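Local coordinates for cobalamin biosynthesis protein CobN (Mycobacterium tuberculosis, PDB 7C6O), which probably serves as the large catalytic subunit of cobaltochelatase, the ligase that inserts cobalt into the corrin ring during cobalamin biosynthesis, at residues Leu742-Thr747 / Asn1100-Ala1105; Ser827-Leu832 / Thr1063-Ile1068; Ala1094-Asp1099 / Ile1106-Leu1111. One frame throughout, in Å; residues are numbered along the deposited sequence.

Interaction 1: Leu742-Thr747 / Asn1100-Ala1105. With GOL (glycerol), chain C.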
loop_
_atom_site.group_PDB
_atom_site.type_symbol
_atom_site.label_atom_id
_atom_site.label_comp_id
_atom_site.label_asym_id
_atom_site.label_seq_id
_atom_site.Cartn_x
_atom_site.Cartn_y
_atom_site.Cartn_z
ATOM N N LEU A 742 -30.764 -12.198 -12.386
ATOM C CA LEU A 742 -30.344 -12.550 -11.035
ATOM C C LEU A 742 -30.236 -11.313 -10.150
ATOM O O LEU A 742 -29.933 -10.211 -10.611
ATOM C CB LEU A 742 -29.001 -13.281 -11.057
ATOM C CG LEU A 742 -28.990 -14.762 -11.439
ATOM C CD1 LEU A 742 -27.594 -15.345 -11.234
ATOM C CD2 LEU A 742 -30.021 -15.538 -10.636
ATOM N N ALA A 743 -30.482 -11.512 -8.854
ATOM C CA ALA A 743 -30.351 -10.418 -7.899
ATOM C C ALA A 743 -28.903 -10.233 -7.454
ATOM O O ALA A 743 -28.469 -9.102 -7.205
ATOM C CB ALA A 743 -31.251 -10.663 -6.690
ATOM N N GLU A 744 -28.152 -11.331 -7.352
ATOM C CA GLU A 744 -26.765 -11.345 -6.893
ATOM C C GLU A 744 -26.605 -10.745 -5.499
ATOM O O GLU A 744 -25.527 -10.243 -5.160
ATOM C CB GLU A 744 -25.835 -10.621 -7.880
ATOM C CG GLU A 744 -25.910 -11.126 -9.307
ATOM C CD GLU A 744 -25.017 -12.323 -9.559
ATOM O OE1 GLU A 744 -24.777 -13.105 -8.615
ATOM O OE2 GLU A 744 -24.550 -12.479 -10.707
ATOM N N ASP A 745 -27.659 -10.780 -4.684
ATOM C CA ASP A 745 -27.630 -10.243 -3.330
ATOM C C ASP A 745 -27.515 -11.330 -2.270
ATOM O O ASP A 745 -27.599 -11.029 -1.073
ATOM C CB ASP A 745 -28.874 -9.386 -3.070
ATOM C CG ASP A 745 -30.171 -10.181 -3.161
ATOM O OD1 ASP A 745 -30.133 -11.365 -3.562
ATOM O OD2 ASP A 745 -31.235 -9.615 -2.830
ATOM N N GLY A 746 -27.331 -12.581 -2.681
ATOM C CA GLY A 746 -27.263 -13.699 -1.767
ATOM C C GLY A 746 -28.550 -14.478 -1.615
ATOM O O GLY A 746 -28.578 -15.448 -0.849
ATOM N N THR A 747 -29.613 -14.089 -2.318
ATOM C CA THR A 747 -30.911 -14.737 -2.197
ATOM C C THR A 747 -31.330 -15.477 -3.458
ATOM O O THR A 747 -32.448 -16.004 -3.506
ATOM C CB THR A 747 -31.986 -13.706 -1.836
ATOM O OG1 THR A 747 -32.226 -12.850 -2.960
ATOM C CG2 THR A 747 -31.537 -12.861 -0.653
ATOM N N ASN A 1100 -16.733 -9.203 2.039
ATOM C CA ASN A 1100 -17.037 -8.011 1.257
ATOM C C ASN A 1100 -16.379 -8.070 -0.121
ATOM O O ASN A 1100 -15.949 -7.053 -0.668
ATOM C CB ASN A 1100 -16.645 -6.734 2.006
ATOM C CG ASN A 1100 -15.170 -6.682 2.390
ATOM O OD1 ASN A 1100 -14.536 -7.707 2.638
ATOM N ND2 ASN A 1100 -14.626 -5.468 2.471
ATOM N N THR A 1101 -16.299 -9.273 -0.699
ATOM C CA THR A 1101 -15.903 -9.387 -2.100
ATOM C C THR A 1101 -16.976 -8.822 -3.020
ATOM O O THR A 1101 -16.667 -8.362 -4.126
ATOM C CB THR A 1101 -15.619 -10.846 -2.467
ATOM O OG1 THR A 1101 -16.771 -11.653 -2.179
ATOM C CG2 THR A 1101 -14.417 -11.371 -1.696
ATOM N N ARG A 1102 -18.231 -8.847 -2.581
ATOM C CA ARG A 1102 -19.357 -8.286 -3.327
ATOM C C ARG A 1102 -20.044 -7.256 -2.445
ATOM O O ARG A 1102 -20.813 -7.625 -1.538
ATOM C CB ARG A 1102 -20.333 -9.384 -3.746
ATOM C CG ARG A 1102 -19.726 -10.419 -4.684
ATOM C CD ARG A 1102 -20.404 -11.780 -4.542
ATOM N NE ARG A 1102 -21.842 -11.717 -4.789
ATOM C CZ ARG A 1102 -22.651 -12.772 -4.755
ATOM N NH1 ARG A 1102 -22.167 -13.977 -4.486
ATOM N NH2 ARG A 1102 -23.947 -12.623 -4.993
ATOM N N PRO A 1103 -19.793 -5.961 -2.654
ATOM C CA PRO A 1103 -20.371 -4.944 -1.759
ATOM C C PRO A 1103 -21.889 -4.936 -1.731
ATOM O O PRO A 1103 -22.468 -4.461 -0.748
ATOM C CB PRO A 1103 -19.819 -3.626 -2.322
ATOM C CG PRO A 1103 -18.602 -4.015 -3.095
ATOM C CD PRO A 1103 -18.891 -5.373 -3.658
ATOM N N ASP A 1104 -22.551 -5.440 -2.769
ATOM C CA ASP A 1104 -24.004 -5.515 -2.803
ATOM C C ASP A 1104 -24.539 -6.842 -2.277
ATOM O O ASP A 1104 -25.746 -7.089 -2.363
ATOM C CB ASP A 1104 -24.514 -5.269 -4.226
ATOM C CG ASP A 1104 -23.752 -6.064 -5.269
ATOM O OD1 ASP A 1104 -22.835 -6.827 -4.894
ATOM O OD2 ASP A 1104 -24.068 -5.920 -6.468
ATOM N N ALA A 1105 -23.676 -7.694 -1.738
ATOM C CA ALA A 1105 -24.083 -8.958 -1.142
ATOM C C ALA A 1105 -23.124 -9.296 -0.003
ATOM O O ALA A 1105 -22.443 -10.318 0.003
ATOM C CB ALA A 1105 -24.129 -10.064 -2.195
HETATM C C1 GOL C . -23.838 -17.743 -5.524
HETATM O O1 GOL C . -22.613 -17.076 -5.622
HETATM C C2 GOL C . -24.959 -16.677 -5.620
HETATM O O2 GOL C . -24.818 -15.679 -4.663
HETATM C C3 GOL C . -24.870 -16.122 -7.057
HETATM O O3 GOL C . -25.826 -15.110 -7.153
HETATM O O HOH W 1 -22.589 -9.463 -6.099
#
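The loop that joins strands 1094-1099 and 1107-1110 reaches out with R1102 to meet E744 on the loop between helices 736-739 and 750-769. R1102 NH2 donates to E744 O at 2.9 Å; the carbonyl oxygen lies close to the guanidinium plane, but the nitrogen stands above the carbonyl plane. A bend at chi3 (58°) turns the long R1102 chain across to this carbonyl. Its charge is also answered by E744 OE1, 3.7 Å from NH2, a long salt bridge with the oxygen well out of the guanidinium plane. E744 OE2 turns instead to R737 of helix 736-739.

R1102 to A1105 form a type I beta turn, closed by A1105 N donating to R1102 O. The small methyl of A1105 fits against the opposite loop, with CB 3.3 Å from E744 O. A water accepts from R1102 NE at 2.7 Å and donates to E744 O and D1104 OD1, so the buried glutamate carbonyl receives two donors. Glycerol, probably from the crystallisation liquor, takes bonds from R1102 NH1 and NH2 at its O2. Its O3 donates to E744 OE1 at 2.7 Å. In the facing loop, D745 OD1 accepts from T747 N and closes an Asx turn.

Interaction 2: Ser827-Leu832 / Thr1063-Ile1068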
loop_
_atom_site.group_PDB
_atom_site.type_symbol
_atom_site.label_atom_id
_atom_site.label_comp_id
_atom_site.label_asym_id
_atom_site.label_seq_id
_atom_site.Cartn_x
_atom_site.Cartn_y
_atom_site.Cartn_z
ATOM N N SER A 827 -8.958 -4.540 -7.463
ATOM C CA SER A 827 -9.355 -5.797 -8.084
ATOM C C SER A 827 -10.286 -5.536 -9.255
ATOM O O SER A 827 -11.347 -4.921 -9.064
ATOM C CB SER A 827 -10.042 -6.700 -7.068
ATOM O OG SER A 827 -10.683 -7.790 -7.717
ATOM N N PRO A 828 -9.956 -5.993 -10.466
ATOM C CA PRO A 828 -10.909 -5.890 -11.579
ATOM C C PRO A 828 -12.091 -6.837 -11.455
ATOM O O PRO A 828 -12.977 -6.813 -12.316
ATOM C CB PRO A 828 -10.049 -6.231 -12.804
ATOM C CG PRO A 828 -8.995 -7.145 -12.262
ATOM C CD PRO A 828 -8.701 -6.660 -10.862
ATOM N N LEU A 829 -12.123 -7.674 -10.418
ATOM C CA LEU A 829 -13.257 -8.540 -10.129
ATOM C C LEU A 829 -14.268 -7.888 -9.193
ATOM O O LEU A 829 -15.324 -8.475 -8.938
ATOM C CB LEU A 829 -12.774 -9.859 -9.517
ATOM C CG LEU A 829 -11.739 -10.658 -10.310
ATOM C CD1 LEU A 829 -11.334 -11.910 -9.542
ATOM C CD2 LEU A 829 -12.281 -11.020 -11.686
ATOM N N ARG A 830 -13.970 -6.697 -8.676
ATOM C CA ARG A 830 -14.859 -5.987 -7.768
ATOM C C ARG A 830 -15.479 -4.761 -8.437
ATOM O O ARG A 830 -15.720 -3.741 -7.787
ATOM C CB ARG A 830 -14.110 -5.591 -6.496
ATOM C CG ARG A 830 -14.980 -5.446 -5.250
ATOM C CD ARG A 830 -14.122 -5.054 -4.053
ATOM N NE ARG A 830 -14.832 -5.128 -2.777
ATOM C CZ ARG A 830 -15.305 -4.073 -2.117
ATOM N NH1 ARG A 830 -15.158 -2.852 -2.615
ATOM N NH2 ARG A 830 -15.928 -4.239 -0.958
ATOM N N GLY A 831 -15.737 -4.850 -9.740
ATOM C CA GLY A 831 -16.379 -3.763 -10.454
ATOM C C GLY A 831 -15.504 -2.551 -10.674
ATOM O O GLY A 831 -16.016 -1.431 -10.756
ATOM N N LEU A 832 -14.191 -2.744 -10.776
ATOM C CA LEU A 832 -13.229 -1.650 -10.897
ATOM C C LEU A 832 -12.393 -1.873 -12.157
ATOM O O LEU A 832 -11.201 -2.188 -12.083
ATOM C CB LEU A 832 -12.343 -1.566 -9.636
ATOM C CG LEU A 832 -13.075 -1.483 -8.295
ATOM C CD1 LEU A 832 -12.099 -1.637 -7.135
ATOM C CD2 LEU A 832 -13.838 -0.174 -8.175
ATOM N N THR A 1063 -11.133 -9.455 -1.496
ATOM C CA THR A 1063 -10.680 -9.716 -2.854
ATOM C C THR A 1063 -10.769 -11.211 -3.134
ATOM O O THR A 1063 -10.566 -12.036 -2.239
ATOM C CB THR A 1063 -9.247 -9.173 -3.079
ATOM O OG1 THR A 1063 -9.159 -8.555 -4.371
ATOM C CG2 THR A 1063 -8.202 -10.272 -2.976
ATOM N N ARG A 1064 -11.116 -11.552 -4.375
ATOM C CA ARG A 1064 -11.348 -12.938 -4.763
ATOM C C ARG A 1064 -10.127 -13.605 -5.378
ATOM O O ARG A 1064 -10.120 -14.832 -5.517
ATOM C CB ARG A 1064 -12.519 -13.023 -5.751
ATOM C CG ARG A 1064 -13.871 -13.188 -5.090
ATOM C CD ARG A 1064 -14.063 -14.606 -4.571
ATOM N NE ARG A 1064 -15.178 -14.689 -3.630
ATOM C CZ ARG A 1064 -15.046 -14.962 -2.335
ATOM N NH1 ARG A 1064 -13.845 -15.198 -1.824
ATOM N NH2 ARG A 1064 -16.117 -15.010 -1.554
ATOM N N GLU A 1065 -9.101 -12.833 -5.741
ATOM C CA GLU A 1065 -7.920 -13.396 -6.389
ATOM C C GLU A 1065 -7.163 -14.366 -5.489
ATOM O O GLU A 1065 -6.453 -15.240 -5.999
ATOM C CB GLU A 1065 -6.990 -12.269 -6.840
ATOM C CG GLU A 1065 -7.539 -11.421 -7.988
ATOM C CD GLU A 1065 -8.476 -10.308 -7.532
ATOM O OE1 GLU A 1065 -8.910 -10.307 -6.358
ATOM O OE2 GLU A 1065 -8.783 -9.427 -8.361
ATOM N N HIS A 1066 -7.286 -14.231 -4.171
ATOM C CA HIS A 1066 -6.678 -15.161 -3.231
ATOM C C HIS A 1066 -7.654 -15.391 -2.088
ATOM O O HIS A 1066 -8.650 -14.676 -1.944
ATOM C CB HIS A 1066 -5.336 -14.636 -2.702
ATOM C CG HIS A 1066 -5.465 -13.430 -1.826
ATOM N ND1 HIS A 1066 -5.245 -12.149 -2.282
ATOM C CD2 HIS A 1066 -5.799 -13.311 -0.517
ATOM C CE1 HIS A 1066 -5.431 -11.293 -1.293
ATOM N NE2 HIS A 1066 -5.772 -11.972 -0.212
ATOM N N ASP A 1067 -7.366 -16.395 -1.260
ATOM C CA ASP A 1067 -8.240 -16.731 -0.142
ATOM C C ASP A 1067 -7.418 -16.836 1.140
ATOM O O ASP A 1067 -6.202 -16.619 1.148
ATOM C CB ASP A 1067 -9.034 -18.021 -0.416
ATOM C CG ASP A 1067 -8.149 -19.205 -0.766
ATOM O OD1 ASP A 1067 -7.232 -19.534 0.016
ATOM O OD2 ASP A 1067 -8.394 -19.832 -1.823
ATOM N N ILE A 1068 -8.097 -17.176 2.240
ATOM C CA ILE A 1068 -7.456 -17.137 3.551
ATOM C C ILE A 1068 -6.431 -18.242 3.745
ATOM O O ILE A 1068 -5.652 -18.186 4.705
ATOM C CB ILE A 1068 -8.500 -17.201 4.686
ATOM C CG1 ILE A 1068 -9.275 -18.518 4.641
ATOM C CG2 ILE A 1068 -9.444 -16.015 4.598
ATOM C CD1 ILE A 1068 -10.082 -18.791 5.904
HETATM O O HOH W 2 -12.131 -9.322 -5.899
#
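S827 and T1063 bring their backbones together at a CA-CA distance of 6.7 Å, where a type I beta turn from S827 to R830 faces the loop that follows strand 1056-1061. The gap is spanned by side chains. S827 OG donates to E1065 OE2 at 2.6 Å, meeting its syn lone pair. With OG anti to the backbone N (chi1 167°), the serine hydroxyl can serve both loops: it also accepts from L829 N at 3.1 Å and from a water whose oxygen takes the N-H of R1064.

Glutamate suits its place because its chain, bent at chi2 (84°), presents both carboxylate oxygens. T1063 OG1 donates to E1065 OE1 at 2.7 Å, from the syn side but 30° out of the carboxylate plane. One bond on each oxygen limits rotation of this buried group. L829 comes from the opposite direction, its CD1 3.8 Å from E1065 CD and 4.1 Å from R1064 CB, while its side chain also packs on helix 710-722. The guanidinium of R1064 leads away to D1099. The bond from L829 N to S827 OG makes an ST turn, here nested in the beta turn and joined through its hydroxyl to a carboxylate beyond the end of a sheet strand.

Interaction 3: Ala1094-Asp1099 / Ile1106-Leu1111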
loop_
_atom_site.group_PDB
_atom_site.type_symbol
_atom_site.label_atom_id
_atom_site.label_comp_id
_atom_site.label_asym_id
_atom_site.label_seq_id
_atom_site.Cartn_x
_atom_site.Cartn_y
_atom_site.Cartn_z
ATOM N N ALA A 1094 -15.462 -16.199 19.445
ATOM C CA ALA A 1094 -15.994 -16.479 18.121
ATOM C C ALA A 1094 -15.061 -15.883 17.074
ATOM O O ALA A 1094 -14.430 -14.845 17.290
ATOM C CB ALA A 1094 -17.406 -15.909 17.975
ATOM N N ALA A 1095 -14.943 -16.566 15.939
ATOM C CA ALA A 1095 -14.069 -16.124 14.855
ATOM C C ALA A 1095 -14.902 -16.047 13.585
ATOM O O ALA A 1095 -15.346 -17.078 13.069
ATOM C CB ALA A 1095 -12.878 -17.067 14.682
ATOM N N TYR A 1096 -15.130 -14.833 13.094
ATOM C CA TYR A 1096 -15.967 -14.601 11.927
ATOM C C TYR A 1096 -15.139 -14.067 10.768
ATOM O O TYR A 1096 -14.140 -13.368 10.964
ATOM C CB TYR A 1096 -17.087 -13.597 12.220
ATOM C CG TYR A 1096 -18.185 -14.082 13.139
ATOM C CD1 TYR A 1096 -18.193 -15.377 13.638
ATOM C CD2 TYR A 1096 -19.228 -13.234 13.498
ATOM C CE1 TYR A 1096 -19.205 -15.814 14.478
ATOM C CE2 TYR A 1096 -20.241 -13.659 14.338
ATOM C CZ TYR A 1096 -20.226 -14.947 14.823
ATOM O OH TYR A 1096 -21.237 -15.365 15.658
ATOM N N ILE A 1097 -15.587 -14.386 9.558
ATOM C CA ILE A 1097 -15.063 -13.814 8.323
ATOM C C ILE A 1097 -16.157 -12.941 7.724
ATOM O O ILE A 1097 -17.263 -13.422 7.452
ATOM C CB ILE A 1097 -14.629 -14.901 7.328
ATOM C CG1 ILE A 1097 -13.373 -15.623 7.821
ATOM C CG2 ILE A 1097 -14.412 -14.307 5.942
ATOM C CD1 ILE A 1097 -12.139 -14.754 7.841
ATOM N N GLY A 1098 -15.858 -11.661 7.527
ATOM C CA GLY A 1098 -16.770 -10.798 6.803
ATOM C C GLY A 1098 -16.454 -10.813 5.321
ATOM O O GLY A 1098 -15.344 -10.458 4.920
ATOM N N ASP A 1099 -17.407 -11.233 4.494
ATOM C CA ASP A 1099 -17.188 -11.364 3.056
ATOM C C ASP A 1099 -17.672 -10.086 2.380
ATOM O O ASP A 1099 -18.872 -9.901 2.163
ATOM C CB ASP A 1099 -17.905 -12.598 2.509
ATOM C CG ASP A 1099 -17.571 -12.878 1.049
ATOM O OD1 ASP A 1099 -16.919 -12.034 0.397
ATOM O OD2 ASP A 1099 -17.964 -13.956 0.549
ATOM N N ILE A 1106 -23.058 -8.421 0.999
ATOM C CA ILE A 1106 -22.159 -8.646 2.123
ATOM C C ILE A 1106 -22.723 -9.745 3.012
ATOM O O ILE A 1106 -23.909 -9.736 3.365
ATOM C CB ILE A 1106 -21.931 -7.339 2.897
ATOM C CG1 ILE A 1106 -20.944 -6.457 2.130
ATOM C CG2 ILE A 1106 -21.422 -7.620 4.303
ATOM C CD1 ILE A 1106 -20.704 -5.126 2.761
ATOM N N ARG A 1107 -21.876 -10.713 3.356
ATOM C CA ARG A 1107 -22.263 -11.863 4.159
ATOM C C ARG A 1107 -21.219 -12.102 5.240
ATOM O O ARG A 1107 -20.049 -11.740 5.086
ATOM C CB ARG A 1107 -22.413 -13.127 3.295
ATOM C CG ARG A 1107 -23.532 -13.060 2.265
ATOM C CD ARG A 1107 -23.164 -13.850 1.018
ATOM N NE ARG A 1107 -22.065 -13.216 0.292
ATOM C CZ ARG A 1107 -21.302 -13.832 -0.607
ATOM N NH1 ARG A 1107 -21.510 -15.111 -0.892
ATOM N NH2 ARG A 1107 -20.326 -13.170 -1.217
ATOM N N THR A 1108 -21.654 -12.716 6.335
ATOM C CA THR A 1108 -20.777 -13.092 7.434
ATOM C C THR A 1108 -20.866 -14.597 7.644
ATOM O O THR A 1108 -21.958 -15.173 7.623
ATOM C CB THR A 1108 -21.154 -12.354 8.728
ATOM O OG1 THR A 1108 -21.036 -10.941 8.525
ATOM C CG2 THR A 1108 -20.243 -12.767 9.880
ATOM N N ARG A 1109 -19.713 -15.233 7.822
ATOM C CA ARG A 1109 -19.673 -16.648 8.149
ATOM C C ARG A 1109 -18.587 -16.877 9.188
ATOM O O ARG A 1109 -17.736 -16.016 9.424
ATOM C CB ARG A 1109 -19.442 -17.511 6.898
ATOM C CG ARG A 1109 -18.144 -17.244 6.166
ATOM C CD ARG A 1109 -18.111 -18.011 4.844
ATOM N NE ARG A 1109 -19.065 -17.475 3.878
ATOM C CZ ARG A 1109 -18.749 -16.626 2.903
ATOM N NH1 ARG A 1109 -17.498 -16.217 2.747
ATOM N NH2 ARG A 1109 -19.689 -16.187 2.077
ATOM N N THR A 1110 -18.639 -18.040 9.830
ATOM C CA THR A 1110 -17.614 -18.365 10.807
ATOM C C THR A 1110 -16.312 -18.728 10.100
ATOM O O THR A 1110 -16.286 -19.039 8.904
ATOM C CB THR A 1110 -18.058 -19.517 11.712
ATOM O OG1 THR A 1110 -18.122 -20.732 10.954
ATOM C CG2 THR A 1110 -19.428 -19.229 12.320
ATOM N N LEU A 1111 -15.214 -18.667 10.857
ATOM C CA LEU A 1111 -13.920 -19.070 10.314
ATOM C C LEU A 1111 -13.925 -20.540 9.914
ATOM O O LEU A 1111 -13.331 -20.916 8.897
ATOM C CB LEU A 1111 -12.817 -18.787 11.334
ATOM C CG LEU A 1111 -11.385 -19.184 10.963
ATOM C CD1 LEU A 1111 -10.968 -18.537 9.649
ATOM C CD2 LEU A 1111 -10.431 -18.796 12.084
HETATM O O HOH W 3 -19.618 -10.269 -0.526
#
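The ring of Y1096 is met obliquely by two threonine methyls of the neighbouring strand, with CD2 3.8 Å from T1108 CG2 and CE1 4.0 Å from T1110 CG2. T1108 OG1 turns to S865, and T1110 OG1 caps the start of helix 1111-1123. On the sheet face bearing I1097 and D1099, A1095 CB meets L1111 CB at 3.8 Å.

Farther along that face, D1099 OD2 gathers two arginines, while its OD1 accepts from T1101 OG1 of the connecting loop. R1109 grips OD2 end-on through NH1 and NH2, each 3.2 Å away and near the guanidinium plane; NH2 meets the anti lone pair, whereas NH1 comes from above the carboxylate plane. R1107, whose NE donates to A1105 O, presents a guanidinium face, so its NH2, 3.1 Å from OD2, contributes charge without pointing an N-H at it. R1064 adds a third positive partner, and this surrounding charge would probably favour the ionised carboxylate. R1109 also pairs with E1114.

Between the backbones, I1097 N donates to R1109 O at 2.7 Å, and R1109 N returns a bond to I1097 O. Such paired bonds, with Y1096-T1110 and G1098-T1108 as non-hydrogen-bonded pairs, characterise an antiparallel beta hairpin, here at the edge of a mixed sheet.

Overall arrangement
The three contacts meet at one hairpin. Interaction 3 pairs its strands, interaction 1 fastens its connecting loop to 742-747, and interaction 2 joins the loop after strand 1056-1061, the hairpin's neighbour in the sheet, to 827-832. Interaction 2 is buried, its centre about 16 Å from that of the chain, and rests on a short hydroxyl-carboxylate bond; interactions 1 and 3 are partly buried and farther out. Interaction 3 combines regular backbone bonding with a salt-bridge network around D1099, whereas interaction 1 relies on an arginine, water and a loop carbonyl. Charged side chains connect the contacts: R1064 NH2 of interaction 2 bridges to D1099 OD2 of interaction 3 at 3.0 Å, and R830 NH2 probably hydrogen-bonds N1100 O of interaction 1.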